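PDB 2FQP: hypothetical protein BP2299 from Bordetella pertussis Tohama I, which is of unknown function but has a cupin fold, a double-stranded beta-helix, and carries a bound zinc ion. Local coordinates for residues K3-V11 / T21-T31; V42-L50 / S61-Y69. All coordinates share one frame; numbering follows the deposited sequence.

In the fold
Contacts 1 and 2 sit in series along the chain, their centres about 15 Å apart, and both reach the sheet formed by strands 8-14, 18-25, 87-94, 40-44 and 69-71. Contact 1 is a surface contact: strand 8-14 is outermost in that sheet within the chain, and the pairing of 3-11 with 21-31 adds aromatic faces, prolines and water bridges to its backbone ladder. Contact 2 is partly buried; 42-50 and 61-69 run between the two sheets of the cupin fold, so valine, proline and leucine side chains do more of the work and polar groups meet mainly through the main chain. Part of contact 2 also faces the second subunit.

Contact 1: K3-V11 / T21-T31; sequences KRPGAIPTV and TEWRFPPGGET
Two aromatic rings of segment 21-31, Trp-23 and Phe-25, each receive an aliphatic group of segment 3-11 on one face, within the antiparallel beta hairpin of strands 8-14 and 18-25 in the cupin double-stranded beta-helix. Trp-23 has CG beside its backbone N (chi1 -77°), which turns an indole face to Pro-9: Pro-9 CB stands 3.5 Å from the centroid of the six-membered ring of Trp-23, a CH-pi contact. Thr-21 CG2 rests on the same face, offset toward the rim, and Ala-7 O lies at the indole edge. Ala-7 CB is set almost centrally over Phe-25, 3.6 Å from the ring centroid, while Gly-29 O lies in plane at that ring's edge. Both rings also meet Phe-89 of strand 87-94.

Ile-8 with Arg-24 and Thr-10 with Glu-22 are hydrogen-bonded pairs; on their side of the sheet, one water joins Ile-8 O, Thr-10 OG1 and Glu-22 OE1.

Beyond the strands, a type II turn from Pro-26 to Gly-29 swings the chain back, so that Glu-30 N reaches Pro-5 O at 2.9 Å and Glu-30 O accepts from Ala-7 N. Glu-30 OE1 bonds to Asn-78, and OE2 takes two waters that lead to Arg-4 N and Arg-4 O. The Arg-4 chain, extended from CG to NE, runs alongside the Gly-28 carbonyl, and Arg-4 NH1 gives a 2.8 Å bond to Gly-28 O at 159°.

Contact 2: V42-L50 / S61-Y69; sequences VVPMTTGPL and SQLTRGVSY. With ACT (acetate ion), chain F.
Leu-63, Pro-44 and Val-42 lose the most surface here, and their contacts run from the hairpin strands to the acetate site. Leu-63 CD2 bridges two partners of the other segment, lying 3.7 Å from Leu-50 CD1 and 3.8 Å from Pro-44 CG. Phe-87 of strand 87-94 packs against both leucines.

The Pro-44 ring is bounded by main-chain oxygens as well: Pro-44 CD comes within 3.1 Å of Val-67 O, and CB and CG approach Thr-64 O. Pro-44 O accepts from Gly-66 N, a residue of the type II turn from Thr-64 to Val-67 (2.8 Å). This turn connects the two sheets of the double-stranded beta-helix: strand 57-63, paired antiparallel with 48-54, gives way to strand 69-71, which pairs with 40-44. Arg-65, the second residue of the turn, gives its N-H to Thr-47 OG1 in a nearly straight bond (2.8 Å, 172°). The second subunit packs on the turn, its Gln-12 bonding to Gly-66 O.

Tyr-69 has CG between its backbone N and carbonyl carbon (chi1 60°), which sets the ring beside Val-42. Val-42 CB stands 3.8 Å from the centroid of the Tyr-69 ring, over one face and offset toward the rim, a CH-pi contact. Their backbones form a hydrogen-bonded pair. Tyr-69 OH donates to acetate O at 2.7 Å in the plane of the ring; Tyr-40 OH also bonds to this acetate, which probably came from the crystallisation liquor.

Contact 1: K3-V11 / T21-T31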
loop_
_atom_site.group_PDB
_atom_site.type_symbol
_atom_site.label_atom_id
_atom_site.label_comp_id
_atom_site.label_asym_id
_atom_site.label_seq_id
_atom_site.Cartn_x
_atom_site.Cartn_y
_atom_site.Cartn_z
ATOM N N LYS A 3 13.334 21.288 16.801
ATOM C CA LYS A 3 12.264 20.814 15.976
ATOM C C LYS A 3 12.695 19.580 15.241
ATOM O O LYS A 3 13.752 19.569 14.607
ATOM C CB LYS A 3 11.892 21.869 14.945
ATOM N N ARG A 4 11.878 18.547 15.298
ATOM C CA ARG A 4 12.143 17.362 14.528
ATOM C C ARG A 4 12.034 17.677 13.039
ATOM O O ARG A 4 11.279 18.572 12.630
ATOM C CB ARG A 4 11.136 16.272 14.858
ATOM C CG ARG A 4 11.371 15.620 16.182
ATOM C CD ARG A 4 10.245 14.683 16.479
ATOM N NE ARG A 4 10.353 14.045 17.795
ATOM C CZ ARG A 4 11.196 13.048 18.102
ATOM N NH1 ARG A 4 12.054 12.579 17.208
ATOM N NH2 ARG A 4 11.212 12.544 19.331
ATOM N N PRO A 5 12.819 16.959 12.228
ATOM C CA PRO A 5 12.692 17.133 10.787
ATOM C C PRO A 5 11.288 16.741 10.282
ATOM O O PRO A 5 10.626 15.923 10.894
ATOM C CB PRO A 5 13.773 16.204 10.226
ATOM C CG PRO A 5 14.142 15.270 11.337
ATOM C CD PRO A 5 13.859 15.993 12.606
ATOM N N GLY A 6 10.837 17.346 9.194
ATOM C CA GLY A 6 9.542 17.022 8.624
ATOM C C GLY A 6 9.590 15.738 7.809
ATOM O O GLY A 6 10.542 15.479 7.035
ATOM N N ALA A 7 8.538 14.933 7.947
ATOM C CA ALA A 7 8.266 13.865 7.001
ATOM C C ALA A 7 7.841 14.472 5.657
ATOM O O ALA A 7 7.147 15.496 5.611
ATOM C CB ALA A 7 7.167 12.877 7.558
ATOM N N ILE A 8 8.251 13.832 4.570
ATOM C CA ILE A 8 8.073 14.389 3.237
ATOM C C ILE A 8 7.004 13.629 2.492
ATOM O O ILE A 8 7.144 12.410 2.290
ATOM C CB ILE A 8 9.326 14.364 2.388
ATOM C CG1 ILE A 8 10.474 15.112 3.099
ATOM C CG2 ILE A 8 8.999 14.972 0.993
ATOM C CD1 ILE A 8 11.368 14.175 3.919
ATOM N N PRO A 9 5.926 14.334 2.103
ATOM C CA PRO A 9 4.859 13.681 1.321
ATOM C C PRO A 9 5.082 13.799 -0.188
ATOM O O PRO A 9 5.438 14.881 -0.658
ATOM C CB PRO A 9 3.618 14.448 1.744
ATOM C CG PRO A 9 4.147 15.861 2.074
ATOM C CD PRO A 9 5.596 15.735 2.425
ATOM N N THR A 10 4.936 12.689 -0.921
ATOM C CA THR A 10 4.876 12.707 -2.375
ATOM C C THR A 10 3.560 12.100 -2.838
ATOM O O THR A 10 3.293 10.931 -2.563
ATOM C CB THR A 10 6.027 11.931 -2.970
ATOM O OG1 THR A 10 7.249 12.528 -2.511
ATOM C CG2 THR A 10 5.962 11.948 -4.489
ATOM N N VAL A 11 2.723 12.892 -3.513
ATOM C CA VAL A 11 1.435 12.367 -4.015
ATOM C C VAL A 11 1.657 11.513 -5.252
ATOM O O VAL A 11 2.159 11.999 -6.278
ATOM C CB VAL A 11 0.417 13.517 -4.271
ATOM C CG1 VAL A 11 -0.895 12.980 -4.808
ATOM C CG2 VAL A 11 0.216 14.288 -2.977
ATOM N N THR A 21 -0.515 8.938 -1.080
ATOM C CA THR A 21 0.625 9.742 -0.728
ATOM C C THR A 21 1.688 8.833 -0.100
ATOM O O THR A 21 1.372 8.087 0.801
ATOM C CB THR A 21 0.222 10.861 0.249
ATOM O OG1 THR A 21 -0.792 11.705 -0.356
ATOM C CG2 THR A 21 1.439 11.727 0.620
ATOM N N GLU A 22 2.922 8.893 -0.605
ATOM C CA GLU A 22 4.059 8.256 0.048
ATOM C C GLU A 22 4.546 9.253 1.085
ATOM O O GLU A 22 4.807 10.426 0.750
ATOM C CB GLU A 22 5.191 7.987 -0.939
ATOM C CG GLU A 22 6.497 7.569 -0.306
ATOM C CD GLU A 22 7.644 7.667 -1.257
ATOM O OE1 GLU A 22 7.969 8.825 -1.645
ATOM O OE2 GLU A 22 8.170 6.597 -1.667
ATOM N N TRP A 23 4.724 8.779 2.303
ATOM C CA TRP A 23 5.254 9.584 3.405
ATOM C C TRP A 23 6.618 9.045 3.790
ATOM O O TRP A 23 6.757 7.872 4.148
ATOM C CB TRP A 23 4.307 9.554 4.618
ATOM C CG TRP A 23 3.115 10.427 4.452
ATOM C CD1 TRP A 23 1.892 10.068 3.975
ATOM C CD2 TRP A 23 3.038 11.823 4.739
ATOM N NE1 TRP A 23 1.053 11.147 3.944
ATOM C CE2 TRP A 23 1.719 12.238 4.425
ATOM C CE3 TRP A 23 3.961 12.770 5.222
ATOM C CZ2 TRP A 23 1.292 13.579 4.561
ATOM C CZ3 TRP A 23 3.542 14.095 5.392
ATOM C CH2 TRP A 23 2.201 14.484 5.062
ATOM N N ARG A 24 7.653 9.876 3.650
ATOM C CA ARG A 24 9.015 9.451 3.972
ATOM C C ARG A 24 9.542 10.209 5.185
ATOM O O ARG A 24 9.683 11.438 5.165
ATOM C CB ARG A 24 9.974 9.594 2.755
ATOM C CG ARG A 24 9.657 8.685 1.583
ATOM C CD ARG A 24 10.552 8.977 0.340
ATOM N NE ARG A 24 11.927 8.585 0.600
ATOM C CZ ARG A 24 12.861 8.409 -0.342
ATOM N NH1 ARG A 24 12.580 8.576 -1.634
ATOM N NH2 ARG A 24 14.100 8.041 0.009
ATOM N N PHE A 25 9.846 9.468 6.252
ATOM C CA PHE A 25 10.284 10.052 7.505
ATOM C C PHE A 25 11.772 9.990 7.649
ATOM O O PHE A 25 12.316 8.920 7.677
ATOM C CB PHE A 25 9.680 9.278 8.693
ATOM C CG PHE A 25 8.205 9.450 8.858
ATOM C CD1 PHE A 25 7.297 8.844 7.962
ATOM C CD2 PHE A 25 7.689 10.144 9.946
ATOM C CE1 PHE A 25 5.959 8.984 8.113
ATOM C CE2 PHE A 25 6.276 10.304 10.078
ATOM C CZ PHE A 25 5.440 9.734 9.150
ATOM N N PRO A 26 12.449 11.148 7.771
ATOM C CA PRO A 26 13.851 11.086 8.181
ATOM C C PRO A 26 13.935 10.419 9.532
ATOM O O PRO A 26 12.918 10.358 10.268
ATOM C CB PRO A 26 14.245 12.566 8.347
ATOM C CG PRO A 26 13.347 13.300 7.499
ATOM C CD PRO A 26 12.006 12.533 7.578
ATOM N N PRO A 27 15.117 9.905 9.891
ATOM C CA PRO A 27 15.331 9.526 11.291
ATOM C C PRO A 27 14.899 10.641 12.285
ATOM O O PRO A 27 15.293 11.811 12.142
ATOM C CB PRO A 27 16.850 9.354 11.359
ATOM C CG PRO A 27 17.208 8.898 9.998
ATOM C CD PRO A 27 16.341 9.701 9.080
ATOM N N GLY A 28 14.066 10.292 13.256
ATOM C CA GLY A 28 13.594 11.255 14.227
ATOM C C GLY A 28 12.481 12.154 13.716
ATOM O O GLY A 28 12.030 13.032 14.430
ATOM N N GLY A 29 12.003 11.911 12.492
ATOM C CA GLY A 29 11.163 12.866 11.798
ATOM C C GLY A 29 9.718 12.744 12.242
ATOM O O GLY A 29 9.334 11.745 12.835
ATOM N N GLU A 30 8.924 13.761 11.932
ATOM C CA GLU A 30 7.480 13.767 12.275
ATOM C C GLU A 30 6.576 14.437 11.230
ATOM O O GLU A 30 7.011 15.252 10.433
ATOM C CB GLU A 30 7.257 14.463 13.626
ATOM C CG GLU A 30 7.511 15.964 13.557
ATOM C CD GLU A 30 7.375 16.680 14.902
ATOM O OE1 GLU A 30 7.041 16.020 15.923
ATOM O OE2 GLU A 30 7.649 17.896 14.911
ATOM N N THR A 31 5.284 14.133 11.291
ATOM C CA THR A 31 4.288 14.777 10.425
ATOM C C THR A 31 3.895 16.185 10.796
ATOM O O THR A 31 3.494 16.970 9.906
ATOM C CB THR A 31 2.967 13.974 10.362
ATOM O OG1 THR A 31 2.535 13.694 11.694
ATOM C CG2 THR A 31 3.173 12.692 9.611
HETATM O O HOH W 1 9.577 18.656 16.952
HETATM O O HOH W 2 8.824 19.236 12.925
HETATM O O HOH W 3 7.871 11.130 -0.298
#

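Contact 2: V42-L50 / S61-Y69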
loop_
_atom_site.group_PDB
_atom_site.type_symbol
_atom_site.label_atom_id
_atom_site.label_comp_id
_atom_site.label_asym_id
_atom_site.label_seq_id
_atom_site.Cartn_x
_atom_site.Cartn_y
_atom_site.Cartn_z
ATOM N N VAL A 42 -3.147 2.414 5.446
ATOM C CA VAL A 42 -1.724 2.572 5.556
ATOM C C VAL A 42 -1.093 1.273 5.081
ATOM O O VAL A 42 -1.416 0.206 5.617
ATOM C CB VAL A 42 -1.316 2.878 7.033
ATOM C CG1 VAL A 42 0.201 2.883 7.212
ATOM C CG2 VAL A 42 -1.948 4.189 7.510
ATOM N N VAL A 43 -0.246 1.361 4.056
ATOM C CA VAL A 43 0.599 0.239 3.666
ATOM C C VAL A 43 2.049 0.551 4.039
ATOM O O VAL A 43 2.703 1.328 3.364
ATOM C CB VAL A 43 0.542 -0.029 2.133
ATOM C CG1 VAL A 43 1.358 -1.264 1.813
ATOM C CG2 VAL A 43 -0.917 -0.212 1.623
ATOM N N PRO A 44 2.546 -0.029 5.143
ATOM C CA PRO A 44 3.928 0.240 5.488
ATOM C C PRO A 44 4.917 -0.307 4.468
ATOM O O PRO A 44 4.724 -1.411 3.949
ATOM C CB PRO A 44 4.094 -0.479 6.839
ATOM C CG PRO A 44 2.732 -0.641 7.349
ATOM C CD PRO A 44 1.920 -0.918 6.130
HETATM N N MSE A 45 5.960 0.458 4.193
HETATM C CA MSE A 45 7.033 0.047 3.277
HETATM C C MSE A 45 8.298 -0.321 4.048
HETATM O O MSE A 45 9.274 -0.772 3.468
HETATM C CB MSE A 45 7.324 1.154 2.272
HETATM C CG MSE A 45 6.209 1.582 1.371
HETATM SE SE MSE A 45 5.318 0.109 0.415
HETATM C CE MSE A 45 6.886 -0.556 -0.348
ATOM N N THR A 46 8.266 -0.096 5.359
ATOM C CA THR A 46 9.353 -0.289 6.280
ATOM C C THR A 46 8.793 -1.055 7.456
ATOM O O THR A 46 7.672 -0.820 7.885
ATOM C CB THR A 46 9.862 1.045 6.827
ATOM O OG1 THR A 46 10.180 1.929 5.743
ATOM C CG2 THR A 46 11.055 0.822 7.726
ATOM N N THR A 47 9.564 -1.991 7.980
ATOM C CA THR A 47 9.174 -2.642 9.240
ATOM C C THR A 47 9.842 -1.879 10.359
ATOM O O THR A 47 11.083 -1.689 10.353
ATOM C CB THR A 47 9.607 -4.093 9.247
ATOM O OG1 THR A 47 8.905 -4.776 8.200
ATOM C CG2 THR A 47 9.340 -4.764 10.613
ATOM N N GLY A 48 9.057 -1.424 11.315
ATOM C CA GLY A 48 9.621 -0.647 12.411
ATOM C C GLY A 48 8.572 0.026 13.246
ATOM O O GLY A 48 7.399 0.040 12.847
ATOM N N PRO A 49 8.980 0.590 14.396
ATOM C CA PRO A 49 8.050 1.298 15.285
ATOM C C PRO A 49 7.701 2.704 14.748
ATOM O O PRO A 49 8.527 3.365 14.084
ATOM C CB PRO A 49 8.851 1.400 16.597
ATOM C CG PRO A 49 10.262 1.524 16.147
ATOM C CD PRO A 49 10.348 0.574 14.939
ATOM N N LEU A 50 6.479 3.146 15.025
ATOM C CA LEU A 50 6.118 4.537 14.912
ATOM C C LEU A 50 5.624 4.965 16.271
ATOM O O LEU A 50 5.092 4.139 17.021
ATOM C CB LEU A 50 5.016 4.763 13.875
ATOM C CG LEU A 50 5.445 4.709 12.400
ATOM C CD1 LEU A 50 4.265 5.091 11.585
ATOM C CD2 LEU A 50 6.636 5.558 12.069
ATOM N N SER A 61 3.724 1.973 18.195
ATOM C CA SER A 61 3.003 0.999 17.373
ATOM C C SER A 61 3.988 0.301 16.422
ATOM O O SER A 61 4.814 0.954 15.823
ATOM C CB SER A 61 1.888 1.687 16.589
ATOM O OG SER A 61 1.257 0.774 15.726
ATOM N N GLN A 62 3.913 -1.027 16.327
ATOM C CA GLN A 62 4.871 -1.799 15.548
ATOM C C GLN A 62 4.309 -2.078 14.172
ATOM O O GLN A 62 3.295 -2.738 14.052
ATOM C CB GLN A 62 5.162 -3.143 16.204
ATOM C CG GLN A 62 5.850 -3.049 17.495
ATOM C CD GLN A 62 7.242 -2.498 17.393
ATOM O OE1 GLN A 62 7.918 -2.638 16.358
ATOM N NE2 GLN A 62 7.693 -1.849 18.470
ATOM N N LEU A 63 4.929 -1.516 13.151
ATOM C CA LEU A 63 4.461 -1.719 11.801
ATOM C C LEU A 63 5.305 -2.790 11.085
ATOM O O LEU A 63 6.507 -2.917 11.331
ATOM C CB LEU A 63 4.510 -0.407 11.040
ATOM C CG LEU A 63 3.296 0.496 11.168
ATOM C CD1 LEU A 63 3.071 0.902 12.619
ATOM C CD2 LEU A 63 3.450 1.712 10.273
ATOM N N THR A 64 4.675 -3.524 10.177
ATOM C CA THR A 64 5.371 -4.523 9.374
ATOM C C THR A 64 5.215 -4.147 7.924
ATOM O O THR A 64 4.084 -3.895 7.459
ATOM C CB THR A 64 4.779 -5.906 9.599
ATOM O OG1 THR A 64 4.907 -6.213 10.979
ATOM C CG2 THR A 64 5.491 -6.956 8.803
ATOM N N ARG A 65 6.336 -4.136 7.190
ATOM C CA ARG A 65 6.259 -3.852 5.776
ATOM C C ARG A 65 5.220 -4.767 5.111
ATOM O O ARG A 65 5.201 -5.989 5.328
ATOM C CB ARG A 65 7.633 -3.942 5.066
ATOM C CG ARG A 65 8.212 -5.297 4.996
ATOM C CD ARG A 65 9.663 -5.256 4.482
ATOM N NE ARG A 65 10.191 -6.612 4.312
ATOM C CZ ARG A 65 11.243 -6.927 3.560
ATOM N NH1 ARG A 65 11.915 -5.978 2.896
ATOM N NH2 ARG A 65 11.634 -8.201 3.466
ATOM N N GLY A 66 4.340 -4.148 4.334
ATOM C CA GLY A 66 3.357 -4.861 3.545
ATOM C C GLY A 66 2.140 -5.343 4.286
ATOM O O GLY A 66 1.348 -6.044 3.698
ATOM N N VAL A 67 2.035 -5.032 5.577
ATOM C CA VAL A 67 0.898 -5.428 6.405
ATOM C C VAL A 67 0.061 -4.181 6.616
ATOM O O VAL A 67 0.377 -3.309 7.447
ATOM C CB VAL A 67 1.320 -6.030 7.757
ATOM C CG1 VAL A 67 0.097 -6.385 8.582
ATOM C CG2 VAL A 67 2.196 -7.228 7.530
ATOM N N SER A 68 -1.008 -4.088 5.839
ATOM C CA SER A 68 -1.826 -2.893 5.824
ATOM C C SER A 68 -2.802 -2.841 6.993
ATOM O O SER A 68 -3.104 -3.835 7.654
ATOM C CB SER A 68 -2.604 -2.785 4.514
ATOM O OG SER A 68 -3.666 -3.710 4.473
ATOM N N TYR A 69 -3.267 -1.637 7.259
ATOM C CA TYR A 69 -4.338 -1.445 8.203
ATOM C C TYR A 69 -5.115 -0.215 7.813
ATOM O O TYR A 69 -4.646 0.591 7.018
ATOM C CB TYR A 69 -3.794 -1.322 9.610
ATOM C CG TYR A 69 -2.846 -0.199 9.868
ATOM C CD1 TYR A 69 -1.482 -0.395 9.736
ATOM C CD2 TYR A 69 -3.294 1.005 10.369
ATOM C CE1 TYR A 69 -0.595 0.610 10.009
ATOM C CE2 TYR A 69 -2.452 2.023 10.675
ATOM C CZ TYR A 69 -1.071 1.820 10.507
ATOM O OH TYR A 69 -0.190 2.818 10.813
HETATM C C ACT F . -1.178 5.952 11.030
HETATM O O ACT F . -1.503 4.975 11.748
HETATM O OXT ACT F . -2.028 6.853 10.771
HETATM C CH3 ACT F . 0.219 6.052 10.517
#